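Local coordinates for periplasmic protein-probably involved in high-affinity Fe2+ transport (Escherichia coli F11, PDB 5I0Y) that binds copper in the periplasm and probably takes part in high-affinity iron transport, a role for which a copper site is required, at residues B[11-15]-B[16-20]; B[35-38]-B[39-42]; B[53-56]-B[57-61]. The protein carries 1 engineered substitution. All coordinates share one frame; numbering follows the deposited sequence. Where two conformers were deposited one is given.

Contact 1 of 3, residues B[11-15]-B[16-20]; sequences PVTMN and EMELA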
loop_
_atom_site.group_PDB
_atom_site.type_symbol
_atom_site.label_atom_id
_atom_site.label_comp_id
_atom_site.label_asym_id
_atom_site.label_seq_id
_atom_site.Cartn_x
_atom_site.Cartn_y
_atom_site.Cartn_z
ATOM N N PRO B 11 8.913 19.907 1.573
ATOM C CA PRO B 11 7.868 19.110 0.923
ATOM C C PRO B 11 7.196 19.897 -0.178
ATOM O O PRO B 11 7.184 21.140 -0.147
ATOM C CB PRO B 11 6.869 18.844 2.044
ATOM C CG PRO B 11 7.073 19.951 3.007
ATOM C CD PRO B 11 8.519 20.344 2.924
ATOM N N VAL B 12 6.677 19.176 -1.165
ATOM C CA VAL B 12 6.011 19.808 -2.292
ATOM C C VAL B 12 4.675 19.144 -2.553
ATOM O O VAL B 12 4.439 17.998 -2.149
ATOM C CB VAL B 12 6.865 19.782 -3.581
ATOM C CG1 VAL B 12 8.097 20.677 -3.463
ATOM C CG2 VAL B 12 7.261 18.369 -3.955
ATOM N N THR B 13 3.788 19.867 -3.222
ATOM C CA THR B 13 2.506 19.307 -3.595
ATOM C C THR B 13 2.476 19.152 -5.098
ATOM O O THR B 13 2.875 20.059 -5.833
ATOM C CB THR B 13 1.306 20.128 -3.068
ATOM O OG1 THR B 13 0.095 19.391 -3.293
ATOM C CG2 THR B 13 1.191 21.487 -3.742
ATOM N N MET B 14 2.031 17.984 -5.546
ATOM C CA MET B 14 1.958 17.647 -6.956
ATOM C C MET B 14 0.932 16.547 -7.121
ATOM O O MET B 14 0.907 15.602 -6.327
ATOM C CB MET B 14 3.322 17.159 -7.462
ATOM C CG MET B 14 3.343 16.761 -8.924
ATOM S SD MET B 14 2.992 18.183 -9.960
ATOM C CE MET B 14 2.503 17.385 -11.485
ATOM N N ASN B 15 0.067 16.673 -8.125
ATOM C CA ASN B 15 -0.920 15.638 -8.423
ATOM C C ASN B 15 -1.782 15.296 -7.215
ATOM O O ASN B 15 -2.146 14.137 -6.989
ATOM C CB ASN B 15 -0.250 14.388 -8.998
ATOM C CG ASN B 15 0.309 14.619 -10.382
ATOM O OD1 ASN B 15 1.413 14.187 -10.711
ATOM N ND2 ASN B 15 -0.463 15.314 -11.202
ATOM N N GLU B 16 -2.126 16.318 -6.440
ATOM C CA GLU B 16 -3.020 16.161 -5.299
ATOM C C GLU B 16 -2.443 15.238 -4.226
ATOM O O GLU B 16 -3.167 14.527 -3.509
ATOM C CB GLU B 16 -4.403 15.688 -5.780
ATOM C CG GLU B 16 -5.179 16.760 -6.544
ATOM C CD GLU B 16 -5.121 16.710 -8.062
ATOM O OE1 GLU B 16 -5.841 17.549 -8.651
ATOM O OE2 GLU B 16 -4.422 15.891 -8.699
ATOM N N MET B 17 -1.122 15.306 -4.109
ATOM C CA MET B 17 -0.356 14.614 -3.053
ATOM C C MET B 17 0.642 15.586 -2.451
ATOM O O MET B 17 1.094 16.501 -3.143
ATOM C CB MET B 17 0.425 13.421 -3.617
ATOM C CG MET B 17 -0.438 12.321 -4.233
ATOM S SD MET B 17 0.563 11.085 -5.073
ATOM C CE MET B 17 1.118 12.030 -6.484
ATOM N N GLU B 18 0.991 15.382 -1.186
ATOM C CA GLU B 18 2.115 16.083 -0.565
ATOM C C GLU B 18 3.252 15.084 -0.486
ATOM O O GLU B 18 3.070 13.990 0.052
ATOM C CB GLU B 18 1.762 16.627 0.825
ATOM C CG GLU B 18 2.745 17.674 1.357
ATOM C CD GLU B 18 2.732 18.982 0.572
ATOM O OE1 GLU B 18 1.767 19.240 -0.166
ATOM O OE2 GLU B 18 3.702 19.772 0.716
ATOM N N LEU B 19 4.403 15.458 -1.044
ATOM C CA LEU B 19 5.534 14.565 -1.186
ATOM C C LEU B 19 6.722 15.158 -0.475
ATOM O O LEU B 19 7.169 16.249 -0.822
ATOM C CB LEU B 19 5.867 14.343 -2.659
ATOM C CG LEU B 19 4.684 13.900 -3.527
ATOM C CD1 LEU B 19 4.066 15.059 -4.307
ATOM C CD2 LEU B 19 5.142 12.816 -4.476
ATOM N N ALA B 20 7.231 14.442 0.523
ATOM C CA ALA B 20 8.385 14.899 1.299
ATOM C C ALA B 20 9.483 13.846 1.287
ATOM O O ALA B 20 9.202 12.640 1.218
ATOM C CB ALA B 20 7.980 15.187 2.733
#
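Val12 and Leu19 exchange two nearly straight backbone hydrogen bonds, Val12 N to Leu19 O at 3.0 Å and Leu19 N to Val12 O at 2.8 Å. The next hydrogen-bonded pair of this antiparallel hairpin is Met14 with Met17. Met14 N approaches Met17 O in the carbonyl plane (3.0 Å), whereas the return bond, Met17 N to Met14 O, is more bent, with its donor 54° out of the plane. Between the two pairs, Thr13 and Glu18 form a non-hydrogen-bonded pair whose side chains project from the other face. In one of its two modelled conformers Thr13 donates OG1 to Met17 O as well, from above the carbonyl plane; since Glu18 also has alternates, their meeting is less certain. Further from the turn, on the side of Thr13 and Glu18, Pro11 CB meets Ala20 CB (3.9 Å).

On the face of Val12, Met14, Met17 and Leu19 the side chains that meet are largely apolar, though they also lie along backbone carbonyls. Leu19 CD1 reaches to 3.9 Å from Met14 CB. Met17 bends at its thioether (chi3 -71°), turning the methyl CE back against Asn15 CB (3.7 Å) and Met14 O.

The reversal is a type I' beta turn, with Asn15 and Glu16 both at positive phi, the two-residue loop of a tight hairpin. Strand 6-14 is one of the two outermost in the sheet within this chain, and strand 17-24 pairs on its other side with strand 43-51. Met17 and Leu19 rest on Ile49, while Phe141 and Val143 of strand 141-149 receive Met14, Met17 and Val12.

Contact 2 of 3, residues B[35-38]-B[39-42]; sequences GLPA and AKAD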
loop_
_atom_site.group_PDB
_atom_site.type_symbol
_atom_site.label_atom_id
_atom_site.label_comp_id
_atom_site.label_asym_id
_atom_site.label_seq_id
_atom_site.Cartn_x
_atom_site.Cartn_y
_atom_site.Cartn_z
ATOM N N GLY B 35 18.514 -6.132 0.880
ATOM C CA GLY B 35 18.805 -4.689 0.895
ATOM C C GLY B 35 20.123 -4.405 1.583
ATOM O O GLY B 35 20.816 -5.328 2.011
ATOM N N LEU B 36 20.489 -3.129 1.698
ATOM C CA LEU B 36 21.749 -2.768 2.352
ATOM C C LEU B 36 21.640 -2.942 3.868
ATOM O O LEU B 36 20.766 -2.359 4.496
ATOM C CB LEU B 36 22.142 -1.332 1.987
ATOM C CG LEU B 36 23.519 -0.821 2.431
ATOM C CD1 LEU B 36 24.673 -1.527 1.719
ATOM C CD2 LEU B 36 23.597 0.679 2.180
ATOM N N PRO B 37 22.526 -3.759 4.468
ATOM C CA PRO B 37 22.427 -3.926 5.919
ATOM C C PRO B 37 22.675 -2.623 6.670
ATOM O O PRO B 37 23.481 -1.793 6.227
ATOM C CB PRO B 37 23.526 -4.948 6.247
ATOM C CG PRO B 37 23.874 -5.593 4.951
ATOM C CD PRO B 37 23.593 -4.589 3.877
ATOM N N ALA B 38 21.990 -2.448 7.791
ATOM C CA ALA B 38 22.106 -1.240 8.601
ATOM C C ALA B 38 23.549 -0.876 8.937
ATOM O O ALA B 38 23.922 0.296 8.916
ATOM C CB ALA B 38 21.297 -1.377 9.878
ATOM N N ALA B 39 24.360 -1.885 9.242
ATOM C CA ALA B 39 25.743 -1.638 9.647
ATOM C C ALA B 39 26.583 -1.057 8.518
ATOM O O ALA B 39 27.627 -0.448 8.782
ATOM C CB ALA B 39 26.380 -2.914 10.192
ATOM N N LYS B 40 26.124 -1.243 7.279
ATOM C CA LYS B 40 26.812 -0.747 6.080
ATOM C C LYS B 40 26.166 0.492 5.458
ATOM O O LYS B 40 26.548 0.912 4.351
ATOM C CB LYS B 40 26.899 -1.842 5.020
ATOM C CG LYS B 40 27.807 -3.012 5.390
ATOM C CD LYS B 40 28.225 -3.804 4.158
ATOM C CE LYS B 40 27.023 -4.445 3.475
ATOM N NZ LYS B 40 27.309 -5.072 2.157
ATOM N N ALA B 41 25.197 1.055 6.167
ATOM C CA ALA B 41 24.442 2.218 5.706
ATOM C C ALA B 41 24.688 3.411 6.622
ATOM O O ALA B 41 25.147 3.263 7.764
ATOM C CB ALA B 41 22.948 1.893 5.684
ATOM N N ASP B 42 24.371 4.606 6.118
ATOM C CA ASP B 42 24.445 5.831 6.904
ATOM C C ASP B 42 23.064 6.318 7.321
ATOM O O ASP B 42 22.887 6.854 8.404
ATOM C CB ASP B 42 25.156 6.923 6.099
ATOM C CG ASP B 42 26.622 6.591 5.848
ATOM O OD1 ASP B 42 27.320 6.187 6.816
ATOM O OD2 ASP B 42 27.070 6.729 4.694
#
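Leu36 packs against the far end of a short turn; both its methyls meet Lys40, and CD2 also reaches Ala41. CD2 lies 3.8 Å from Ala41 CB, and CD1 sits 4.0 Å from Lys40 CB. CD2 also borders the carbonyl of Lys40, at 3.7 Å from its O. With CG anti to the backbone N (chi1 -173°), the isobutyl group is directed at the turn and crosses the base of the lysine at a slant. Tighter still is the neighbouring pair, where Lys40 runs side by side with the proline ring, pointing the same way. A bend at chi3 (-63°) sets its CE 3.5 Å from Pro37 CD, closer than ordinary van der Waals contact, although both residues lie at the exposed surface.

The backbone beneath is a single turn of 3-10 helix in the loop that links strand 17-24 to strand 43-51. Its two i to i+3 bonds run from Lys40 N to Pro37 O (2.9 Å) and from Ala41 N to Ala38 O (3.1 Å). Both donors stand above the carbonyl planes, the second 68° out of its plane.

The Ala39 side is looser: within the turn, its exposed methyl meets only the neighbouring backbone of Ala38. Toward the protein, by contrast, Ala38 rests on Pro26 and Asp28, Ala41 also touches Pro26, and the Leu36 carbonyl accepts a hydrogen bond from Asn101 ND2. The Ala38 side chain is about 11 Å from a bound copper ion.

Contact 3 of 3, residues B[53-56]-B[57-61]; sequences EGNK and NGFGA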
loop_
_atom_site.group_PDB
_atom_site.type_symbol
_atom_site.label_atom_id
_atom_site.label_comp_id
_atom_site.label_asym_id
_atom_site.label_seq_id
_atom_site.Cartn_x
_atom_site.Cartn_y
_atom_site.Cartn_z
ATOM N N GLU B 53 -6.285 17.281 0.195
ATOM C CA GLU B 53 -7.692 17.549 -0.132
ATOM C C GLU B 53 -7.855 17.830 -1.631
ATOM O O GLU B 53 -7.047 18.527 -2.235
ATOM C CB GLU B 53 -8.214 18.729 0.703
ATOM C CG GLU B 53 -9.688 19.069 0.506
ATOM C CD GLU B 53 -10.624 18.189 1.312
ATOM O OE1 GLU B 53 -10.148 17.503 2.242
ATOM O OE2 GLU B 53 -11.842 18.178 1.014
ATOM N N GLY B 54 -8.907 17.263 -2.217
ATOM C CA GLY B 54 -9.189 17.395 -3.647
ATOM C C GLY B 54 -8.619 16.303 -4.529
ATOM O O GLY B 54 -8.711 16.389 -5.756
ATOM N N ASN B 55 -8.016 15.276 -3.924
ATOM C CA ASN B 55 -7.454 14.184 -4.702
ATOM C C ASN B 55 -8.549 13.534 -5.553
ATOM O O ASN B 55 -9.647 13.262 -5.054
ATOM C CB ASN B 55 -6.781 13.175 -3.761
ATOM C CG ASN B 55 -6.043 12.086 -4.509
ATOM O OD1 ASN B 55 -6.663 11.142 -5.002
ATOM N ND2 ASN B 55 -4.711 12.189 -4.569
ATOM N N LYS B 56 -8.217 13.295 -6.818
ATOM C CA LYS B 56 -9.196 12.827 -7.797
ATOM C C LYS B 56 -9.029 11.354 -8.118
ATOM O O LYS B 56 -9.697 10.821 -9.024
ATOM C CB LYS B 56 -9.104 13.649 -9.088
ATOM C CG LYS B 56 -9.443 15.119 -8.900
ATOM C CD LYS B 56 -9.503 15.840 -10.241
ATOM C CE LYS B 56 -8.144 16.388 -10.679
ATOM N NZ LYS B 56 -7.152 15.369 -11.133
ATOM N N ASN B 57 -8.151 10.690 -7.367
ATOM C CA ASN B 57 -7.888 9.273 -7.580
ATOM C C ASN B 57 -8.420 8.354 -6.499
ATOM O O ASN B 57 -8.040 7.184 -6.455
ATOM C CB ASN B 57 -6.399 9.035 -7.779
ATOM C CG ASN B 57 -5.852 9.776 -8.983
ATOM O OD1 ASN B 57 -4.963 10.602 -8.859
ATOM N ND2 ASN B 57 -6.398 9.492 -10.161
ATOM N N GLY B 58 -9.286 8.883 -5.637
ATOM C CA GLY B 58 -10.003 8.105 -4.633
ATOM C C GLY B 58 -9.400 8.086 -3.250
ATOM O O GLY B 58 -9.862 7.341 -2.413
ATOM N N PHE B 59 -8.396 8.927 -3.005
ATOM C CA PHE B 59 -7.762 8.989 -1.681
ATOM C C PHE B 59 -8.163 10.239 -0.913
ATOM O O PHE B 59 -8.189 11.332 -1.466
ATOM C CB PHE B 59 -6.229 8.892 -1.814
ATOM C CG PHE B 59 -5.776 7.640 -2.501
ATOM C CD1 PHE B 59 -5.703 6.428 -1.811
ATOM C CD2 PHE B 59 -5.490 7.658 -3.863
ATOM C CE1 PHE B 59 -5.333 5.257 -2.469
ATOM C CE2 PHE B 59 -5.109 6.500 -4.513
ATOM C CZ PHE B 59 -5.032 5.305 -3.818
ATOM N N GLY B 60 -8.479 10.073 0.362
ATOM C CA GLY B 60 -8.850 11.219 1.204
ATOM C C GLY B 60 -7.624 11.925 1.743
ATOM O O GLY B 60 -6.530 11.339 1.793
ATOM N N ALA B 61 -7.781 13.190 2.133
ATOM C CA ALA B 61 -6.672 13.972 2.651
ATOM C C ALA B 61 -5.940 13.217 3.758
ATOM O O ALA B 61 -6.559 12.658 4.664
ATOM C CB ALA B 61 -7.149 15.336 3.139
HETATM O O HOH W 1 -10.437 14.366 1.818
HETATM O O HOH W 2 -3.113 11.425 -6.956
HETATM O O HOH W 3 -11.253 11.034 -5.822
HETATM O O HOH W 4 -8.374 14.084 -0.967
HETATM O O HOH W 5 -10.374 13.021 -2.420
HETATM O O HOH W 6 -5.858 13.773 -7.971
#
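Asn55 turns its amide into the bend of the loop and presents OD1 to Asn57 N, 2.8 Å away. The extended first torsion, CG anti to the backbone N (chi1 -174°), carries the amide across to the returning chain. Asn57 N stands above the amide plane, 43° out of it. From further along, Phe59 N gives the same oxygen a second, weak bond at 3.4 Å. OD1 also lies near the plane of the Phe59 ring, at its edge and 3.8 Å from CD2, so this oxygen lies at the rim of the ring and not over its face.

The bond from side-chain oxygen to the N-H two residues on makes this an Asx turn, here within the loop that joins strand 43-51 to strand 69-76. The two arms, 53-56 and 57-61, run nearly antiparallel yet form no strand pairing. Gly54 and Gly58 both adopt positive phi, where a CB would be pressed against the preceding carbonyl O.

Water bridges the two arms. One molecule accepts from Asn55 ND2 (3.0 Å) and donates to Asn57 OD1 (2.8 Å), linking the two amides, and another joins Asn55 O to Gly58 N. Asn55 ND2 also donates to Glu16 O, in the 11-20 hairpin.

Asn57 is buried, its ND2 donating to Arg136 O and its side chain lying against Trp137 and Trp138. Phe59 packs on Ile65 and Pro66 and, across the dimer interface, on Val91 of the second subunit.

In the fold
Contacts 1 and 3 lie on the same side of the chain's centre, their own centres about 12 Å apart, and they touch through Glu16, which also forms a long, weak ion pair with Lys56. Contact 2 sits on the opposite side, about 28 Å from contact 1 and 35 Å from contact 3 between centres. Its loop leads from strand 17-24, part of contact 1, into strand 43-51, which precedes the loop of contact 3. Contacts 1 and 2 are surface features; contact 3 is partly buried and reaches the second subunit. Regular strand pairing holds contact 1, 3-10 bonds with aliphatic packing hold contact 2, and side-chain amides with bridging waters hold contact 3.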